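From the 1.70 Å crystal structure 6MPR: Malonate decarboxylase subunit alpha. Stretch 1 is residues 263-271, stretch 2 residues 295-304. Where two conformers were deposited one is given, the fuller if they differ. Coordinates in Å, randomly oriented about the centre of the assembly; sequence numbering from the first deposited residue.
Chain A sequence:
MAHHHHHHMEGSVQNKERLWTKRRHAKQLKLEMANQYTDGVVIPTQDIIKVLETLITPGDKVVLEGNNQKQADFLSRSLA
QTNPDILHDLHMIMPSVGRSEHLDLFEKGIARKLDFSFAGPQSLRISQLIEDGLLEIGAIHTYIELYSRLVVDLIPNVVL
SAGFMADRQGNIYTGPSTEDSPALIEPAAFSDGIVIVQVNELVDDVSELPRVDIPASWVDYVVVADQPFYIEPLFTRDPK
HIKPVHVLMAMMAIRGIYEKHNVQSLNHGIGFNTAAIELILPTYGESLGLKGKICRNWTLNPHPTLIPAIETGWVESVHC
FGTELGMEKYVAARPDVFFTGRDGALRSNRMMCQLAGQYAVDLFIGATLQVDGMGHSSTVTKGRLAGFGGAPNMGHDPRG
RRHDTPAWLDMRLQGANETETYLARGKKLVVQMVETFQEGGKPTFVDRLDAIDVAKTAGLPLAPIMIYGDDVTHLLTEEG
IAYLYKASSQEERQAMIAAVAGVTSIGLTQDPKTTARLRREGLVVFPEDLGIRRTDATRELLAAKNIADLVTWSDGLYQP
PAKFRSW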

ATOM      1  N   VAL A 263       5.915  -8.526 -20.393  1.00 14.65           N
ATOM      2  CA  VAL A 263       6.125  -8.069 -19.017  1.00 14.73           C
ATOM      3  C   VAL A 263       7.227  -7.016 -19.004  1.00 15.06           C
ATOM      4  O   VAL A 263       8.374  -7.303 -19.358  1.00 16.17           O
ATOM      5  CB  VAL A 263       6.474  -9.250 -18.104  1.00 11.00           C
ATOM      6  CG1 VAL A 263       6.818  -8.777 -16.685  1.00 15.90           C
ATOM      7  CG2 VAL A 263       5.328 -10.272 -18.098  1.00 14.31           C
ATOM      8  N   GLN A 264       6.875  -5.793 -18.603  1.00 10.74           N
ATOM      9  CA  GLN A 264       7.806  -4.674 -18.505  1.00 11.64           C
ATOM     10  C   GLN A 264       8.358  -4.466 -17.108  1.00 10.05           C
ATOM     11  O   GLN A 264       9.460  -3.916 -16.964  1.00 12.34           O
ATOM     12  CB  GLN A 264       7.129  -3.357 -18.915  1.00 13.96           C
ATOM     13  CG  GLN A 264       6.449  -3.363 -20.255  1.00 15.86           C
ATOM     14  CD  GLN A 264       7.424  -3.666 -21.356  1.00 18.26           C
ATOM     15  OE1 GLN A 264       8.384  -2.923 -21.565  1.00 22.42           O
ATOM     16  NE2 GLN A 264       7.201  -4.778 -22.060  1.00 18.25           N
ATOM     17  N   SER A 265       7.596  -4.838 -16.079  1.00 10.08           N
ATOM     18  CA  SER A 265       7.943  -4.529 -14.695  1.00 11.39           C
ATOM     19  C   SER A 265       7.633  -5.737 -13.828  1.00 11.13           C
ATOM     20  O   SER A 265       6.663  -6.458 -14.082  1.00 12.23           O
ATOM     21  CB  SER A 265       7.170  -3.304 -14.194  1.00 11.12           C
ATOM     22  OG  SER A 265       5.776  -3.470 -14.371  1.00 14.28           O
ATOM     23  N   LEU A 266       8.452  -5.962 -12.800  1.00  8.78           N
ATOM     24  CA  LEU A 266       8.295  -7.211 -12.064  1.00  9.13           C
ATOM     25  C   LEU A 266       9.090  -7.184 -10.768  1.00 12.17           C
ATOM     26  O   LEU A 266       9.985  -6.352 -10.569  1.00 10.14           O
ATOM     27  CB  LEU A 266       8.737  -8.414 -12.916  1.00 12.14           C
ATOM     28  CG  LEU A 266      10.238  -8.623 -13.171  1.00 13.12           C
ATOM     29  CD1 LEU A 266      10.423  -9.930 -13.906  1.00 10.70           C
ATOM     30  CD2 LEU A 266      10.896  -7.474 -13.976  1.00  9.21           C
ATOM     31  N   ASN A 267       8.723  -8.108  -9.885  1.00 11.67           N
ATOM     32  CA  ASN A 267       9.512  -8.513  -8.733  1.00 10.75           C
ATOM     33  C   ASN A 267       9.847  -9.999  -8.847  1.00 10.56           C
ATOM     34  O   ASN A 267       9.028 -10.800  -9.314  1.00 12.40           O
ATOM     35  CB  ASN A 267       8.749  -8.235  -7.443  1.00 11.77           C
ATOM     36  CG  ASN A 267       9.407  -8.850  -6.211  1.00 10.98           C
ATOM     37  OD1 ASN A 267       8.941  -9.872  -5.693  1.00 11.98           O
ATOM     38  ND2 ASN A 267      10.472  -8.209  -5.714  1.00  8.74           N
ATOM     39  N   HIS A 268      11.061 -10.352  -8.438  1.00  8.39           N
ATOM     40  CA  HIS A 268      11.502 -11.735  -8.291  1.00  8.69           C
ATOM     41  C   HIS A 268      11.593 -12.069  -6.811  1.00  9.05           C
ATOM     42  O   HIS A 268      12.299 -11.375  -6.073  1.00 10.71           O
ATOM     43  CB  HIS A 268      12.895 -11.968  -8.881  1.00  9.90           C
ATOM     44  CG  HIS A 268      12.934 -12.099 -10.367  1.00 12.37           C
ATOM     45  ND1 HIS A 268      14.115 -12.297 -11.046  1.00 11.56           N
ATOM     46  CD2 HIS A 268      11.952 -12.101 -11.297  1.00 12.55           C
ATOM     47  CE1 HIS A 268      13.858 -12.400 -12.342  1.00 13.11           C
ATOM     48  NE2 HIS A 268      12.551 -12.299 -12.517  1.00 12.94           N
ATOM     49  N   GLY A 269      10.931 -13.147  -6.394  1.00 12.44           N
ATOM     50  CA  GLY A 269      11.267 -13.756  -5.113  1.00 14.32           C
ATOM     51  C   GLY A 269      12.629 -14.424  -5.204  1.00  9.74           C
ATOM     52  O   GLY A 269      12.916 -15.148  -6.162  1.00 15.78           O
ATOM     53  N   ILE A 270      13.489 -14.168  -4.218  1.00 12.41           N
ATOM     54  CA  ILE A 270      14.885 -14.587  -4.321  1.00 12.56           C
ATOM     55  C   ILE A 270      14.987 -16.112  -4.270  1.00 15.22           C
ATOM     56  O   ILE A 270      14.365 -16.770  -3.424  1.00 17.22           O
ATOM     57  CB  ILE A 270      15.727 -13.916  -3.222  1.00 22.69           C
ATOM     58  CG1 ILE A 270      17.176 -14.400  -3.276  1.00 26.38           C
ATOM     59  CG2 ILE A 270      15.155 -14.181  -1.844  1.00 25.38           C
ATOM     60  CD1 ILE A 270      17.996 -13.706  -4.304  1.00 22.72           C
ATOM     61  N   GLY A 271      15.767 -16.679  -5.185  1.00 14.83           N
ATOM     62  CA  GLY A 271      16.036 -18.113  -5.196  1.00 15.13           C
ATOM     63  C   GLY A 271      16.865 -18.446  -6.419  1.00 14.10           C
ATOM     64  O   GLY A 271      17.116 -17.597  -7.279  1.00 14.39           O
ATOM     65  N   CYS A 295      11.190  -6.645 -18.904  1.00 13.16           N
ATOM     66  CA  CYS A 295      11.979  -6.608 -17.670  1.00 15.18           C
ATOM     67  C   CYS A 295      12.787  -5.318 -17.536  1.00 12.55           C
ATOM     68  O   CYS A 295      13.969  -5.339 -17.175  1.00 11.69           O
ATOM     69  CB  CYS A 295      12.904  -7.824 -17.580  1.00 14.87           C
ATOM     70  SG  CYS A 295      12.064  -9.427 -17.678  1.00 16.56           S
ATOM     71  N   ARG A 296      12.122  -4.185 -17.760  1.00 11.41           N
ATOM     72  CA  ARG A 296      12.785  -2.884 -17.701  1.00 12.02           C
ATOM     73  C   ARG A 296      12.809  -2.288 -16.298  1.00 12.79           C
ATOM     74  O   ARG A 296      13.838  -1.748 -15.868  1.00 13.90           O
ATOM     75  CB  ARG A 296      12.107  -1.917 -18.664  1.00 15.00           C
ATOM     76  CG  ARG A 296      12.251  -2.345 -20.111  1.00 19.57           C
ATOM     77  CD  ARG A 296      11.839  -1.236 -21.058  1.00 33.14           C
ATOM     78  NE  ARG A 296      10.401  -1.022 -21.025  1.00 44.85           N
ATOM     79  CZ  ARG A 296       9.814   0.094 -20.608  1.00 50.85           C
ATOM     80  NH1 ARG A 296      10.551   1.121 -20.198  1.00 54.69           N
ATOM     81  NH2 ARG A 296       8.489   0.183 -20.614  1.00 46.04           N
ATOM     82  N   ASN A 297      11.709  -2.386 -15.562  1.00 11.50           N
ATOM     83  CA  ASN A 297      11.547  -1.675 -14.298  1.00 10.12           C
ATOM     84  C   ASN A 297      11.290  -2.665 -13.176  1.00 12.52           C
ATOM     85  O   ASN A 297      10.389  -3.500 -13.274  1.00 11.67           O
ATOM     86  CB  ASN A 297      10.407  -0.666 -14.420  1.00 11.16           C
ATOM     87  CG  ASN A 297      10.572   0.225 -15.624  1.00 15.72           C
ATOM     88  OD1 ASN A 297      11.514   1.014 -15.693  1.00 19.34           O
ATOM     89  ND2 ASN A 297       9.671   0.096 -16.592  1.00 13.82           N
ATOM     90  N   TRP A 298      12.074  -2.570 -12.105  1.00  9.55           N
ATOM     91  CA  TRP A 298      12.059  -3.587 -11.072  1.00 10.89           C
ATOM     92  C   TRP A 298      11.745  -3.012  -9.693  1.00 10.15           C
ATOM     93  O   TRP A 298      12.132  -1.885  -9.360  1.00 10.19           O
ATOM     94  CB  TRP A 298      13.416  -4.300 -11.018  1.00  9.26           C
ATOM     95  CG  TRP A 298      13.814  -5.019 -12.285  1.00  9.21           C
ATOM     96  CD1 TRP A 298      14.136  -4.459 -13.502  1.00 10.64           C
ATOM     97  CD2 TRP A 298      13.972  -6.425 -12.436  1.00  8.88           C
ATOM     98  NE1 TRP A 298      14.468  -5.446 -14.402  1.00 12.76           N
ATOM     99  CE2 TRP A 298      14.389  -6.663 -13.767  1.00 11.64           C
ATOM    100  CE3 TRP A 298      13.804  -7.517 -11.574  1.00 12.90           C
ATOM    101  CZ2 TRP A 298      14.639  -7.947 -14.253  1.00 11.30           C
ATOM    102  CZ3 TRP A 298      14.049  -8.792 -12.062  1.00 11.13           C
ATOM    103  CH2 TRP A 298      14.470  -8.994 -13.390  1.00 11.39           C
ATOM    104  N   THR A 299      11.040  -3.806  -8.897  1.00 10.00           N
ATOM    105  CA  THR A 299      10.994  -3.646  -7.450  1.00  9.79           C
ATOM    106  C   THR A 299      11.774  -4.825  -6.888  1.00  8.66           C
ATOM    107  O   THR A 299      11.317  -5.976  -6.968  1.00  9.97           O
ATOM    108  CB  THR A 299       9.562  -3.613  -6.915  1.00  8.69           C
ATOM    109  OG1 THR A 299       8.873  -4.805  -7.325  1.00 12.46           O
ATOM    110  CG2 THR A 299       8.823  -2.401  -7.447  1.00  9.96           C
ATOM    111  N   LEU A 300      12.959  -4.544  -6.352  1.00  8.15           N
ATOM    112  CA  LEU A 300      13.910  -5.611  -6.056  1.00  8.60           C
ATOM    113  C   LEU A 300      15.028  -5.055  -5.181  1.00 12.32           C
ATOM    114  O   LEU A 300      15.399  -3.888  -5.315  1.00 12.51           O
ATOM    115  CB  LEU A 300      14.513  -6.173  -7.357  1.00 13.50           C
ATOM    116  CG  LEU A 300      15.125  -7.575  -7.281  1.00 12.04           C
ATOM    117  CD1 LEU A 300      14.011  -8.619  -7.402  1.00  8.10           C
ATOM    118  CD2 LEU A 300      16.143  -7.738  -8.375  1.00 12.00           C
ATOM    119  N   ASN A 301      15.586  -5.896  -4.304  1.00 12.92           N
ATOM    120  CA  ASN A 301      16.832  -5.496  -3.674  0.55 12.95           C
ATOM    121  C   ASN A 301      17.962  -5.567  -4.699  1.00 11.78           C
ATOM    122  O   ASN A 301      17.777  -6.060  -5.817  1.00 11.84           O
ATOM    123  CB  ASN A 301      17.103  -6.352  -2.440  0.55  9.80           C
ATOM    124  CG  ASN A 301      16.385  -5.821  -1.213  0.55 13.63           C
ATOM    125  OD1 ASN A 301      15.543  -4.929  -1.319  0.55 13.28           O
ATOM    126  ND2 ASN A 301      16.709  -6.364  -0.047  0.55 12.23           N
ATOM    127  N   PRO A 302      19.150  -5.008  -4.377  1.00 10.43           N
ATOM    128  CA  PRO A 302      20.236  -5.067  -5.382  1.00 10.89           C
ATOM    129  C   PRO A 302      20.889  -6.447  -5.467  1.00 14.99           C
ATOM    130  O   PRO A 302      21.975  -6.712  -4.931  1.00 13.89           O
ATOM    131  CB  PRO A 302      21.220  -4.002  -4.883  1.00 10.77           C
ATOM    132  CG  PRO A 302      20.512  -3.245  -3.798  1.00 13.30           C
ATOM    133  CD  PRO A 302      19.572  -4.226  -3.204  1.00 12.79           C
ATOM    134  N   HIS A 303      20.200  -7.366  -6.141  1.00  8.87           N
ATOM    135  CA  HIS A 303      20.714  -8.721  -6.293  1.00 12.46           C
ATOM    136  C   HIS A 303      22.048  -8.659  -7.026  1.00 12.58           C
ATOM    137  O   HIS A 303      22.114  -8.070  -8.117  1.00 13.07           O
ATOM    138  CB  HIS A 303      19.753  -9.581  -7.119  1.00 14.08           C
ATOM    139  CG  HIS A 303      18.458  -9.909  -6.440  1.00 13.84           C
ATOM    140  ND1 HIS A 303      17.553 -10.806  -6.975  1.00 11.80           N
ATOM    141  CD2 HIS A 303      17.910  -9.461  -5.285  1.00 13.99           C
ATOM    142  CE1 HIS A 303      16.504 -10.897  -6.172  1.00 10.71           C
ATOM    143  NE2 HIS A 303      16.698 -10.096  -5.140  1.00 14.57           N
ATOM    144  N   PRO A 304      23.129  -9.231  -6.475  1.00 11.84           N
ATOM    145  CA  PRO A 304      24.353  -9.331  -7.277  1.00 12.74           C
ATOM    146  C   PRO A 304      24.121 -10.090  -8.563  1.00 12.06           C
ATOM    147  O   PRO A 304      24.785  -9.807  -9.572  1.00 11.53           O
ATOM    148  CB  PRO A 304      25.334 -10.068  -6.343  1.00 14.44           C
ATOM    149  CG  PRO A 304      24.825  -9.729  -4.963  1.00 13.27           C
ATOM    150  CD  PRO A 304      23.320  -9.810  -5.136  1.00 12.80           C
TER

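Parallel strands do not hydrogen-bond facing residues; one strand's amides and carbonyls straddle a residue of the other, and side chains then complete what the backbone begins. The contact in this alpha subunit of malonate decarboxylase illustrates the principle. It opens before the strands do, where Val 263 O accepts a hydrogen bond from Cys 295 N at 2.9 Å. Gln 264 does double service. Its carbonyl O receives both Arg 296 N at 2.8 Å and Asn 297 N at 3.1 Å, the latter more nearly linear, while its side chain, folded by successive m rotamers, brings OE1 to the edge of the Arg 296 guanidinium, 2.8 Å from NE and 3.3 Å from NH2.

Ser 265 bridges to Asn 297, their side chains on the same face of the sheet, and Ser 265 CA lies 3.0 Å from Asn 297 O in a CA-H...O contact. That oxygen accepts a hydrogen bond from Leu 266 N at 3.2 Å, and Leu 266 O takes one from Thr 299 N, also at 3.2 Å, so that Leu 266 brackets Trp 298. On the face shared with Trp 298, Leu 266 CD2 sits 3.5 Å from the centroid of the indole six-membered ring, almost on its normal. The indole is tethered within its own stretch, Trp 298 NE1 donating to Cys 295 O at 2.8 Å.

At Asn 267 a side chain takes over from the backbone: ND2 donates to Thr 299 O at 2.7 Å, essentially straight. His 268 presents its ring face to the edge of Trp 298, planes at 82°, so one indole offers its face to Leu 266 and its edge to His 268. Gly 269 makes no contact, but Ile 270 reaches back, laying CD1 over the imidazole face of His 303, 3.9 Å from the ring centroid.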